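Local coordinates for conjugal transfer protein (PDB 5I97) that probably serves, as a VirB8-type inner-membrane component of the pKM101 type IV secretion system, in conjugal DNA transfer, this fragment being its VirB8 domain, at residues 28-33 against 97-102; 39-44 against 54-59; 95-98 against 103-106; 135-140 against 150-155. All coordinates share one frame; numbering follows the deposited sequence.

Contact 1: residues 28-33 against 97-102; sequences EIDKFW and LDKPHG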
loop_
_atom_site.group_PDB
_atom_site.type_symbol
_atom_site.label_atom_id
_atom_site.label_comp_id
_atom_site.label_asym_id
_atom_site.label_seq_id
_atom_site.Cartn_x
_atom_site.Cartn_y
_atom_site.Cartn_z
ATOM N N GLU A 28 12.967 -12.073 20.380
ATOM C CA GLU A 28 12.651 -10.896 19.598
ATOM C C GLU A 28 13.493 -10.764 18.342
ATOM O O GLU A 28 12.983 -10.386 17.279
ATOM C CB GLU A 28 12.818 -9.647 20.458
ATOM C CG GLU A 28 11.937 -9.629 21.699
ATOM C CD GLU A 28 12.532 -10.407 22.864
ATOM O OE1 GLU A 28 13.758 -10.657 22.874
ATOM O OE2 GLU A 28 11.764 -10.770 23.777
ATOM N N ILE A 29 14.771 -11.107 18.462
ATOM C CA ILE A 29 15.692 -11.045 17.345
ATOM C C ILE A 29 15.449 -12.174 16.351
ATOM O O ILE A 29 15.441 -11.939 15.144
ATOM C CB ILE A 29 17.146 -11.085 17.826
ATOM C CG1 ILE A 29 17.426 -9.907 18.761
ATOM C CG2 ILE A 29 18.090 -11.079 16.639
ATOM C CD1 ILE A 29 18.828 -9.899 19.348
ATOM N N ASP A 30 15.259 -13.389 16.858
ATOM C CA ASP A 30 14.943 -14.540 16.020
ATOM C C ASP A 30 13.691 -14.260 15.190
ATOM O O ASP A 30 13.670 -14.488 13.989
ATOM C CB ASP A 30 14.714 -15.793 16.855
ATOM C CG ASP A 30 15.991 -16.394 17.374
ATOM O OD1 ASP A 30 17.048 -15.758 17.232
ATOM O OD2 ASP A 30 15.929 -17.508 17.931
ATOM N N LYS A 31 12.654 -13.762 15.858
ATOM C CA LYS A 31 11.392 -13.477 15.208
ATOM C C LYS A 31 11.584 -12.428 14.118
ATOM O O LYS A 31 10.949 -12.492 13.074
ATOM C CB LYS A 31 10.355 -13.020 16.240
ATOM C CG LYS A 31 9.027 -12.585 15.648
ATOM C CD LYS A 31 8.111 -11.970 16.696
ATOM C CE LYS A 31 6.832 -11.433 16.061
ATOM N NZ LYS A 31 5.945 -10.789 17.071
ATOM N N PHE A 32 12.491 -11.485 14.338
ATOM C CA PHE A 32 12.735 -10.459 13.336
ATOM C C PHE A 32 13.258 -11.042 12.029
ATOM O O PHE A 32 12.698 -10.779 10.972
ATOM C CB PHE A 32 13.727 -9.414 13.834
ATOM C CG PHE A 32 14.187 -8.474 12.752
ATOM C CD1 PHE A 32 13.324 -7.528 12.223
ATOM C CD2 PHE A 32 15.465 -8.578 12.220
ATOM C CE1 PHE A 32 13.736 -6.679 11.218
ATOM C CE2 PHE A 32 15.883 -7.737 11.206
ATOM C CZ PHE A 32 15.021 -6.783 10.706
ATOM N N TRP A 33 14.335 -11.816 12.102
ATOM C CA TRP A 33 14.942 -12.384 10.908
ATOM C C TRP A 33 14.024 -13.401 10.251
ATOM O O TRP A 33 13.939 -13.455 9.032
ATOM C CB TRP A 33 16.293 -13.035 11.231
ATOM C CG TRP A 33 17.276 -12.060 11.772
ATOM C CD1 TRP A 33 17.723 -11.982 13.053
ATOM C CD2 TRP A 33 17.936 -11.009 11.050
ATOM N NE1 TRP A 33 18.613 -10.950 13.178
ATOM C CE2 TRP A 33 18.763 -10.336 11.962
ATOM C CE3 TRP A 33 17.905 -10.575 9.723
ATOM C CZ2 TRP A 33 19.560 -9.254 11.589
ATOM C CZ3 TRP A 33 18.691 -9.501 9.357
ATOM C CH2 TRP A 33 19.508 -8.854 10.284
ATOM N N LEU A 97 8.186 -20.014 18.286
ATOM C CA LEU A 97 9.603 -20.338 18.320
ATOM C C LEU A 97 9.895 -21.575 19.135
ATOM O O LEU A 97 9.317 -21.788 20.201
ATOM C CB LEU A 97 10.422 -19.175 18.898
ATOM C CG LEU A 97 10.450 -17.868 18.112
ATOM C CD1 LEU A 97 11.401 -16.895 18.747
ATOM C CD2 LEU A 97 10.811 -18.116 16.662
ATOM N N ASP A 98 10.812 -22.379 18.622
ATOM C CA ASP A 98 11.435 -23.434 19.389
ATOM C C ASP A 98 12.933 -23.163 19.329
ATOM O O ASP A 98 13.654 -23.764 18.542
ATOM C CB ASP A 98 11.081 -24.817 18.845
ATOM C CG ASP A 98 11.661 -25.940 19.687
ATOM O OD1 ASP A 98 12.242 -25.654 20.756
ATOM O OD2 ASP A 98 11.537 -27.115 19.291
ATOM N N LYS A 99 13.390 -22.246 20.173
ATOM C CA LYS A 99 14.748 -21.729 20.085
ATOM C C LYS A 99 15.876 -22.758 20.276
ATOM O O LYS A 99 16.866 -22.692 19.562
ATOM C CB LYS A 99 14.917 -20.607 21.107
ATOM C CG LYS A 99 14.269 -19.300 20.702
ATOM C CD LYS A 99 14.623 -18.160 21.654
ATOM C CE LYS A 99 14.407 -18.533 23.129
ATOM N NZ LYS A 99 13.030 -19.031 23.447
ATOM N N PRO A 100 15.729 -23.725 21.198
ATOM C CA PRO A 100 16.822 -24.703 21.311
ATOM C C PRO A 100 17.059 -25.553 20.065
ATOM O O PRO A 100 18.155 -26.067 19.871
ATOM C CB PRO A 100 16.376 -25.592 22.469
ATOM C CG PRO A 100 15.525 -24.725 23.292
ATOM C CD PRO A 100 14.779 -23.857 22.315
ATOM N N HIS A 101 16.056 -25.692 19.218
ATOM C CA HIS A 101 16.201 -26.586 18.082
ATOM C C HIS A 101 16.265 -25.831 16.770
ATOM O O HIS A 101 16.401 -26.435 15.721
ATOM C CB HIS A 101 15.051 -27.595 18.065
ATOM C CG HIS A 101 14.871 -28.298 19.367
ATOM N ND1 HIS A 101 13.801 -28.059 20.202
ATOM C CD2 HIS A 101 15.654 -29.197 20.010
ATOM C CE1 HIS A 101 13.922 -28.798 21.293
ATOM N NE2 HIS A 101 15.040 -29.493 21.200
ATOM N N GLY A 102 16.184 -24.511 16.839
ATOM C CA GLY A 102 16.215 -23.699 15.645
ATOM C C GLY A 102 15.061 -24.016 14.713
ATOM O O GLY A 102 15.243 -24.100 13.507
#

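Contact 2: residues 39-44 against 54-59; sequences IHRESY and TAVGLM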
loop_
_atom_site.group_PDB
_atom_site.type_symbol
_atom_site.label_atom_id
_atom_site.label_comp_id
_atom_site.label_asym_id
_atom_site.label_seq_id
_atom_site.Cartn_x
_atom_site.Cartn_y
_atom_site.Cartn_z
ATOM N N ILE A 39 8.849 -12.594 4.567
ATOM C CA ILE A 39 8.405 -11.445 3.806
ATOM C C ILE A 39 9.196 -11.292 2.504
ATOM O O ILE A 39 8.613 -11.038 1.453
ATOM C CB ILE A 39 8.489 -10.177 4.651
ATOM C CG1 ILE A 39 7.395 -10.202 5.720
ATOM C CG2 ILE A 39 8.296 -8.949 3.797
ATOM C CD1 ILE A 39 7.538 -9.132 6.777
ATOM N N HIS A 40 10.516 -11.468 2.570
ATOM C CA HIS A 40 11.360 -11.360 1.390
ATOM C C HIS A 40 11.029 -12.448 0.376
ATOM O O HIS A 40 11.024 -12.201 -0.826
ATOM C CB HIS A 40 12.841 -11.475 1.756
ATOM C CG HIS A 40 13.459 -10.216 2.279
ATOM N ND1 HIS A 40 13.363 -9.006 1.626
ATOM C CD2 HIS A 40 14.208 -9.986 3.385
ATOM C CE1 HIS A 40 14.019 -8.086 2.310
ATOM N NE2 HIS A 40 14.542 -8.656 3.381
ATOM N N ARG A 41 10.763 -13.652 0.870
ATOM C CA ARG A 41 10.623 -14.814 0.005
ATOM C C ARG A 41 9.220 -14.993 -0.569
ATOM O O ARG A 41 9.070 -15.395 -1.717
ATOM C CB ARG A 41 11.040 -16.073 0.762
ATOM C CG ARG A 41 10.844 -17.343 -0.008
ATOM C CD ARG A 41 11.721 -18.455 0.495
ATOM N NE ARG A 41 11.486 -19.680 -0.256
ATOM C CZ ARG A 41 12.279 -20.744 -0.240
ATOM N NH1 ARG A 41 13.393 -20.742 0.480
ATOM N NH2 ARG A 41 11.961 -21.807 -0.955
ATOM N N GLU A 42 8.198 -14.670 0.215
ATOM C CA GLU A 42 6.826 -14.942 -0.193
ATOM C C GLU A 42 6.163 -13.730 -0.820
ATOM O O GLU A 42 5.086 -13.836 -1.392
ATOM C CB GLU A 42 5.999 -15.427 1.003
ATOM C CG GLU A 42 6.542 -16.690 1.633
ATOM C CD GLU A 42 6.587 -17.843 0.661
ATOM O OE1 GLU A 42 5.710 -17.907 -0.223
ATOM O OE2 GLU A 42 7.519 -18.670 0.762
ATOM N N SER A 43 6.808 -12.578 -0.718
ATOM C CA SER A 43 6.307 -11.405 -1.408
ATOM C C SER A 43 6.746 -11.429 -2.855
ATOM O O SER A 43 7.724 -12.085 -3.214
ATOM C CB SER A 43 6.807 -10.115 -0.769
ATOM O OG SER A 43 6.474 -10.030 0.596
ATOM N N TYR A 44 6.011 -10.709 -3.687
ATOM C CA TYR A 44 6.484 -10.400 -5.020
ATOM C C TYR A 44 6.214 -8.943 -5.349
ATOM O O TYR A 44 5.064 -8.496 -5.417
ATOM C CB TYR A 44 5.854 -11.292 -6.084
ATOM C CG TYR A 44 6.427 -10.965 -7.439
ATOM C CD1 TYR A 44 7.664 -11.457 -7.826
ATOM C CD2 TYR A 44 5.758 -10.112 -8.310
ATOM C CE1 TYR A 44 8.195 -11.139 -9.047
ATOM C CE2 TYR A 44 6.285 -9.794 -9.529
ATOM C CZ TYR A 44 7.504 -10.303 -9.898
ATOM O OH TYR A 44 8.032 -9.982 -11.134
ATOM N N THR A 54 18.261 -11.258 -3.400
ATOM C CA THR A 54 19.579 -11.201 -2.793
ATOM C C THR A 54 19.491 -11.558 -1.316
ATOM O O THR A 54 20.288 -12.349 -0.826
ATOM C CB THR A 54 20.213 -9.817 -2.968
ATOM O OG1 THR A 54 20.432 -9.587 -4.365
ATOM C CG2 THR A 54 21.545 -9.733 -2.244
ATOM N N ALA A 55 18.497 -11.006 -0.627
ATOM C CA ALA A 55 18.326 -11.252 0.798
ATOM C C ALA A 55 18.081 -12.723 1.122
ATOM O O ALA A 55 18.705 -13.270 2.038
ATOM C CB ALA A 55 17.193 -10.404 1.340
ATOM N N VAL A 56 17.179 -13.364 0.387
ATOM C CA VAL A 56 16.886 -14.773 0.617
ATOM C C VAL A 56 18.119 -15.633 0.409
ATOM O O VAL A 56 18.362 -16.570 1.171
ATOM C CB VAL A 56 15.762 -15.268 -0.302
ATOM C CG1 VAL A 56 15.592 -16.775 -0.196
ATOM C CG2 VAL A 56 14.473 -14.542 0.020
ATOM N N GLY A 57 18.908 -15.291 -0.607
ATOM C CA GLY A 57 20.141 -15.999 -0.892
ATOM C C GLY A 57 21.149 -15.922 0.241
ATOM O O GLY A 57 21.777 -16.915 0.585
ATOM N N LEU A 58 21.309 -14.737 0.819
ATOM C CA LEU A 58 22.261 -14.550 1.907
ATOM C C LEU A 58 21.787 -15.206 3.198
ATOM O O LEU A 58 22.590 -15.541 4.050
ATOM C CB LEU A 58 22.518 -13.064 2.156
ATOM C CG LEU A 58 23.147 -12.277 1.009
ATOM C CD1 LEU A 58 23.232 -10.808 1.369
ATOM C CD2 LEU A 58 24.529 -12.832 0.690
ATOM N N MET A 59 20.479 -15.400 3.325
ATOM C CA MET A 59 19.903 -15.922 4.548
ATOM C C MET A 59 19.499 -17.373 4.413
ATOM O O MET A 59 18.634 -17.840 5.141
ATOM C CB MET A 59 18.695 -15.090 4.968
ATOM C CG MET A 59 19.019 -13.652 5.286
ATOM S SD MET A 59 17.521 -12.708 5.542
ATOM C CE MET A 59 18.194 -11.056 5.605
#

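Contact 3: residues 95-98 against 103-106; sequences VILD and VATI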
loop_
_atom_site.group_PDB
_atom_site.type_symbol
_atom_site.label_atom_id
_atom_site.label_comp_id
_atom_site.label_asym_id
_atom_site.label_seq_id
_atom_site.Cartn_x
_atom_site.Cartn_y
_atom_site.Cartn_z
ATOM N N VAL A 95 3.938 -16.184 15.112
ATOM C CA VAL A 95 5.241 -16.844 15.086
ATOM C C VAL A 95 5.451 -17.668 16.341
ATOM O O VAL A 95 5.391 -17.144 17.444
ATOM C CB VAL A 95 6.392 -15.829 14.970
ATOM C CG1 VAL A 95 7.740 -16.541 14.970
ATOM C CG2 VAL A 95 6.229 -14.978 13.719
ATOM N N ILE A 96 5.695 -18.960 16.175
ATOM C CA ILE A 96 5.973 -19.816 17.310
ATOM C C ILE A 96 7.413 -20.308 17.241
ATOM O O ILE A 96 7.794 -20.970 16.283
ATOM C CB ILE A 96 5.015 -21.014 17.360
ATOM C CG1 ILE A 96 3.568 -20.522 17.422
ATOM C CG2 ILE A 96 5.312 -21.898 18.569
ATOM C CD1 ILE A 96 2.552 -21.629 17.409
ATOM N N LEU A 97 8.186 -20.014 18.286
ATOM C CA LEU A 97 9.603 -20.338 18.320
ATOM C C LEU A 97 9.895 -21.575 19.135
ATOM O O LEU A 97 9.317 -21.788 20.201
ATOM C CB LEU A 97 10.422 -19.175 18.898
ATOM C CG LEU A 97 10.450 -17.868 18.112
ATOM C CD1 LEU A 97 11.401 -16.895 18.747
ATOM C CD2 LEU A 97 10.811 -18.116 16.662
ATOM N N ASP A 98 10.812 -22.379 18.622
ATOM C CA ASP A 98 11.435 -23.434 19.389
ATOM C C ASP A 98 12.933 -23.163 19.329
ATOM O O ASP A 98 13.654 -23.764 18.542
ATOM C CB ASP A 98 11.081 -24.817 18.845
ATOM C CG ASP A 98 11.661 -25.940 19.687
ATOM O OD1 ASP A 98 12.242 -25.654 20.756
ATOM O OD2 ASP A 98 11.537 -27.115 19.291
ATOM N N VAL A 103 13.883 -24.236 15.282
ATOM C CA VAL A 103 12.689 -24.521 14.505
ATOM C C VAL A 103 11.641 -23.466 14.823
ATOM O O VAL A 103 11.487 -23.070 15.974
ATOM C CB VAL A 103 12.153 -25.933 14.792
ATOM C CG1 VAL A 103 10.811 -26.140 14.151
ATOM C CG2 VAL A 103 13.136 -26.971 14.292
ATOM N N ALA A 104 10.966 -22.970 13.789
ATOM C CA ALA A 104 9.942 -21.950 13.951
ATOM C C ALA A 104 8.744 -22.234 13.055
ATOM O O ALA A 104 8.878 -22.783 11.966
ATOM C CB ALA A 104 10.506 -20.588 13.661
ATOM N N THR A 105 7.568 -21.872 13.540
ATOM C CA THR A 105 6.348 -22.005 12.777
ATOM C C THR A 105 5.748 -20.641 12.546
ATOM O O THR A 105 5.458 -19.923 13.492
ATOM C CB THR A 105 5.338 -22.874 13.491
ATOM O OG1 THR A 105 5.865 -24.194 13.609
ATOM C CG2 THR A 105 4.041 -22.915 12.717
ATOM N N ILE A 106 5.585 -20.270 11.286
ATOM C CA ILE A 106 5.075 -18.949 10.974
ATOM C C ILE A 106 3.790 -19.022 10.147
ATOM O O ILE A 106 3.771 -19.579 9.050
ATOM C CB ILE A 106 6.139 -18.119 10.240
ATOM C CG1 ILE A 106 7.327 -17.888 11.177
ATOM C CG2 ILE A 106 5.562 -16.805 9.745
ATOM C CD1 ILE A 106 8.357 -16.923 10.656
#

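Contact 4: residues 135-140 against 150-155; sequences KSLAMN and GFRVTS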
loop_
_atom_site.group_PDB
_atom_site.type_symbol
_atom_site.label_atom_id
_atom_site.label_comp_id
_atom_site.label_asym_id
_atom_site.label_seq_id
_atom_site.Cartn_x
_atom_site.Cartn_y
_atom_site.Cartn_z
ATOM N N LYS A 135 25.374 -18.276 11.596
ATOM C CA LYS A 135 26.739 -18.670 11.276
ATOM C C LYS A 135 27.636 -17.491 10.979
ATOM O O LYS A 135 27.319 -16.657 10.137
ATOM C CB LYS A 135 26.760 -19.606 10.065
ATOM C CG LYS A 135 26.132 -20.963 10.265
ATOM C CD LYS A 135 27.014 -21.848 11.133
ATOM C CE LYS A 135 26.468 -23.263 11.240
ATOM N NZ LYS A 135 27.263 -24.107 12.179
ATOM N N SER A 136 28.745 -17.407 11.696
ATOM C CA SER A 136 29.812 -16.517 11.279
ATOM C C SER A 136 30.496 -17.109 10.052
ATOM O O SER A 136 31.109 -18.183 10.127
ATOM C CB SER A 136 30.824 -16.317 12.402
ATOM O OG SER A 136 31.525 -17.522 12.651
ATOM N N LEU A 137 30.384 -16.431 8.919
ATOM C CA LEU A 137 31.104 -16.865 7.739
ATOM C C LEU A 137 31.833 -15.681 7.149
ATOM O O LEU A 137 31.586 -14.540 7.546
ATOM C CB LEU A 137 30.161 -17.471 6.703
ATOM C CG LEU A 137 29.359 -18.706 7.108
ATOM C CD1 LEU A 137 28.167 -18.843 6.203
ATOM C CD2 LEU A 137 30.216 -19.971 7.089
ATOM N N ALA A 138 32.754 -15.953 6.230
ATOM C CA ALA A 138 33.443 -14.878 5.546
ATOM C C ALA A 138 32.392 -14.011 4.872
ATOM O O ALA A 138 31.712 -14.459 3.951
ATOM C CB ALA A 138 34.434 -15.427 4.532
ATOM N N MET A 139 32.230 -12.789 5.353
ATOM C CA MET A 139 31.231 -11.894 4.796
ATOM C C MET A 139 31.834 -10.577 4.322
ATOM O O MET A 139 32.832 -10.110 4.859
ATOM C CB MET A 139 30.112 -11.645 5.813
ATOM C CG MET A 139 29.210 -12.860 6.018
ATOM S SD MET A 139 27.806 -12.572 7.119
ATOM C CE MET A 139 28.665 -12.645 8.713
ATOM N N ASN A 140 31.196 -9.972 3.330
ATOM C CA ASN A 140 31.649 -8.703 2.777
ATOM C C ASN A 140 30.732 -7.594 3.262
ATOM O O ASN A 140 29.764 -7.857 3.974
ATOM C CB ASN A 140 31.743 -8.749 1.248
ATOM C CG ASN A 140 30.394 -8.814 0.563
ATOM O OD1 ASN A 140 29.551 -7.931 0.712
ATOM N ND2 ASN A 140 30.200 -9.858 -0.229
ATOM N N GLY A 150 24.642 -13.170 10.282
ATOM C CA GLY A 150 24.798 -14.403 9.530
ATOM C C GLY A 150 23.640 -15.355 9.738
ATOM O O GLY A 150 23.820 -16.567 9.774
ATOM N N PHE A 151 22.444 -14.797 9.889
ATOM C CA PHE A 151 21.242 -15.605 10.006
ATOM C C PHE A 151 21.060 -16.447 8.757
ATOM O O PHE A 151 21.309 -15.985 7.650
ATOM C CB PHE A 151 20.021 -14.703 10.223
ATOM C CG PHE A 151 18.698 -15.413 10.114
ATOM C CD1 PHE A 151 18.178 -16.110 11.190
ATOM C CD2 PHE A 151 17.959 -15.350 8.945
ATOM C CE1 PHE A 151 16.952 -16.749 11.093
ATOM C CE2 PHE A 151 16.738 -15.986 8.844
ATOM C CZ PHE A 151 16.236 -16.690 9.913
ATOM N N ARG A 152 20.648 -17.690 8.929
ATOM C CA ARG A 152 20.323 -18.481 7.765
ATOM C C ARG A 152 19.271 -19.531 8.074
ATOM O O ARG A 152 19.218 -20.088 9.173
ATOM C CB ARG A 152 21.571 -19.117 7.146
ATOM C CG ARG A 152 22.109 -20.361 7.805
ATOM C CD ARG A 152 23.385 -20.776 7.072
ATOM N NE ARG A 152 23.962 -22.025 7.558
ATOM C CZ ARG A 152 25.029 -22.606 7.015
ATOM N NH1 ARG A 152 25.616 -22.063 5.956
ATOM N NH2 ARG A 152 25.494 -23.741 7.518
ATOM N N VAL A 153 18.417 -19.757 7.081
ATOM C CA VAL A 153 17.368 -20.749 7.142
ATOM C C VAL A 153 17.916 -22.074 6.633
ATOM O O VAL A 153 18.511 -22.138 5.550
ATOM C CB VAL A 153 16.155 -20.316 6.294
ATOM C CG1 VAL A 153 15.110 -21.416 6.223
ATOM C CG2 VAL A 153 15.568 -19.030 6.832
ATOM N N THR A 154 17.705 -23.132 7.411
ATOM C CA THR A 154 18.286 -24.443 7.128
ATOM C C THR A 154 17.289 -25.438 6.550
ATOM O O THR A 154 17.674 -26.476 6.021
ATOM C CB THR A 154 18.906 -25.059 8.398
ATOM O OG1 THR A 154 17.877 -25.299 9.363
ATOM C CG2 THR A 154 19.928 -24.121 8.983
ATOM N N SER A 155 16.005 -25.159 6.729
ATOM C CA SER A 155 14.967 -25.927 6.065
ATOM C C SER A 155 13.742 -25.041 5.927
ATOM O O SER A 155 13.522 -24.154 6.742
ATOM C CB SER A 155 14.650 -27.216 6.810
ATOM O OG SER A 155 13.890 -26.963 7.963
#

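Contact 1: residues 28-33 against 97-102
In the NTF2-like fold of the VirB8 domain the long helix 27-42 lies across one face of the antiparallel sheet, and Asp30 is where its first turns meet Leu97 and Lys99 at the end of strand 86-98. The apolar part of the meeting is small: Leu97 brings CD1 to the methylene of Asp30, CD1 to CB 4.0 Å. Beyond it the aspartate and lysine side chains run at a slant to each other, with Asp30 OD2 3.7 Å from Lys99 CG. The aspartate thus touches the aliphatic stem of Lys99 and not its ammonium, for Asp30 OD2 and Lys99 NZ are 6.4 Å apart. Bends at chi3 (-50°) and chi4 carry NZ aside to a salt bridge with Asp27, three residues before Asp30 on the helix. The buried carboxylate has other mates: OD1 bonds to Tyr134 OH and the backbone N of Tyr25, and OD2 to the hydroxyls of Ser24 and Tyr132. Helix and sheet are therefore joined here by a carboxylate held among tyrosines of strand 124-134. In the turn beyond Lys99, His101 ND1 donates to Asp98 OD2 over 2.6 Å, on the syn side but tilted out of the carboxylate plane.

Contact 2: residues 39-44 against 54-59
Chi1 of -81° turns the ring of His40 beside its own backbone N, and there it receives the methyl of Ala55 over one face; Val56, with chi1 near 172°, sends CG2 toward the stems of His40 and Arg41. The ring contact is a CH-pi interaction: Ala55 CB stands 3.7 Å from the centroid of the His40 ring, 13° off its normal. Its closest ring atom is CD2, with His40 CD2 to Ala55 CB 3.6 Å, but all five ring atoms lie within about 4 Å of the methyl, which is centred rather than perched at a rim. Nearer the backbone of helix 27-42, Val56 CG2 packs 3.9 Å from His40 CB and 3.8 Å from Arg41 CB, a single methyl touching two successive side chains at their base. This is helix-on-helix packing: the last turn of helix 27-42 against helix 49-58, with CA atoms of Arg41 and Val56 6.3 Å apart. Tyr68 of helix 62-69 touches both Arg41 and Val56, which ties a third helix to the pair. His40 ND1 is hydrogen-bonded to Asp52 OD1. With the imidazole cut back to an alanine here, the Ala55 methyl would probably lose the surface it rests on, and Asp52 its partner. Arg41 runs on extended past the valine, and its NH1 bonds to Tyr37 OH. The meeting of the helices is thus apolar, without a hydrogen bond across it, and the polar ends of His40 and Arg41 are satisfied by Asp52 and Tyr37 instead.

Contact 3: residues 95-98 against 103-106
Strands 95-98 and 103-106 run antiparallel at 170°, their axes 4.7 Å apart, with Ile96 and Thr105 a hydrogen-bonded pair whose two nearly straight bonds, Ile96 N to Thr105 O and Thr105 N to Ile96 O, both measure 2.9 Å. Val95, Leu97, Ala104 and Ile106 point to the side where helix 27-42 lies, Leu34 resting on Leu97 and Ala104. There Leu97 CD2 sits 3.9 Å from Ala104 CB. Val95 and Ile106 run alongside each other; with chi1 of -64° Ile106 brings CG1 to both valine methyls, 4.0 Å from Val95 CG2 and equally far from Val95 CG1. These two contacts belong to the non-hydrogen-bonded pairs of the ladder. The strands form the beta hairpin at one edge of the four-stranded antiparallel sheet, and strand 124-134 continues it beyond 103-114, through backbone bonds between Ala104 and Met130 and between Ile106 and Ala128. The other face of the hairpin carries Ile96, Asp98, Val103 and Thr105, where Thr105 touches Ile127 and Ile129 of the neighbouring strand. Toward the turn the pairing of Asp98 with Val103 is uneven, since Asp98 N reaches Val103 O at 2.8 Å whereas the return bond from Val103 N to Asp98 O is weak at 3.3 Å.

Contact 4: residues 135-140 against 150-155
Lys135 and Gly150 pair through their backbones, Lys135 N donating to Gly150 O over 2.9 Å with an N-H...O angle of 173°. Gly150 CA in turn makes a CA-H...O contact of 3.4 Å with Lys135 O. The pairing lies where strands 124-134 and 151-160, antiparallel neighbours in the sheet, give way to the connection carrying helix 141-144. Gly150 has positive phi (64°), and a side chain there would run into Lys135 O. Outside the backbone, the lysine stem and the guanidinium of Arg152 carry the contact. Lys135 CG sits above the guanidinium, nearer its NE side, with CG to Arg152 NE 3.6 Å, and the lysine crosses the arginine obliquely. Past the bend at chi2 (-73°) its chain continues over the same face, CE lying 3.9 Å from Arg152 NH2. The guanidinium has an acidic mate, since NE makes a salt bridge to Glu133, which probably eases the approach of a second cation, Lys135 NZ. A leucine in place of Arg152 would probably leave the Glu133 carboxylate without its charged mate and take away the flat surface under Lys135. Leu137 meets Arg152 nearly at a right angle, CD1 4.1 Å from NH1. Farther along the loop, the sulfur of Met139 approaches the glycine, SD to Gly150 CA 4.3 Å.

In the fold
The centre of contact 2 lies about 4 Å from that of the chain, whereas those of the other three sit 14 to 15 Å out; contacts 1, 2 and 3 are partly buried, and contact 4 is at the surface. Contacts 1 and 2 use opposite ends of helix 27-42, one against the sheet and one against a second helix; Trp33 packs on Met59 between them. In contacts 1 and 3 Leu97 serves twice, packing on the helix and pairing with Ala104. Contact 4 is tied inward by Phe151 on Trp33 and by a probable hydrogen bond from Val153 N to Met59 O. Methyls over a ring and side-chain stems fill contact 2, backbone bonds dominate contact 3, and charged groups shape contacts 1 and 4.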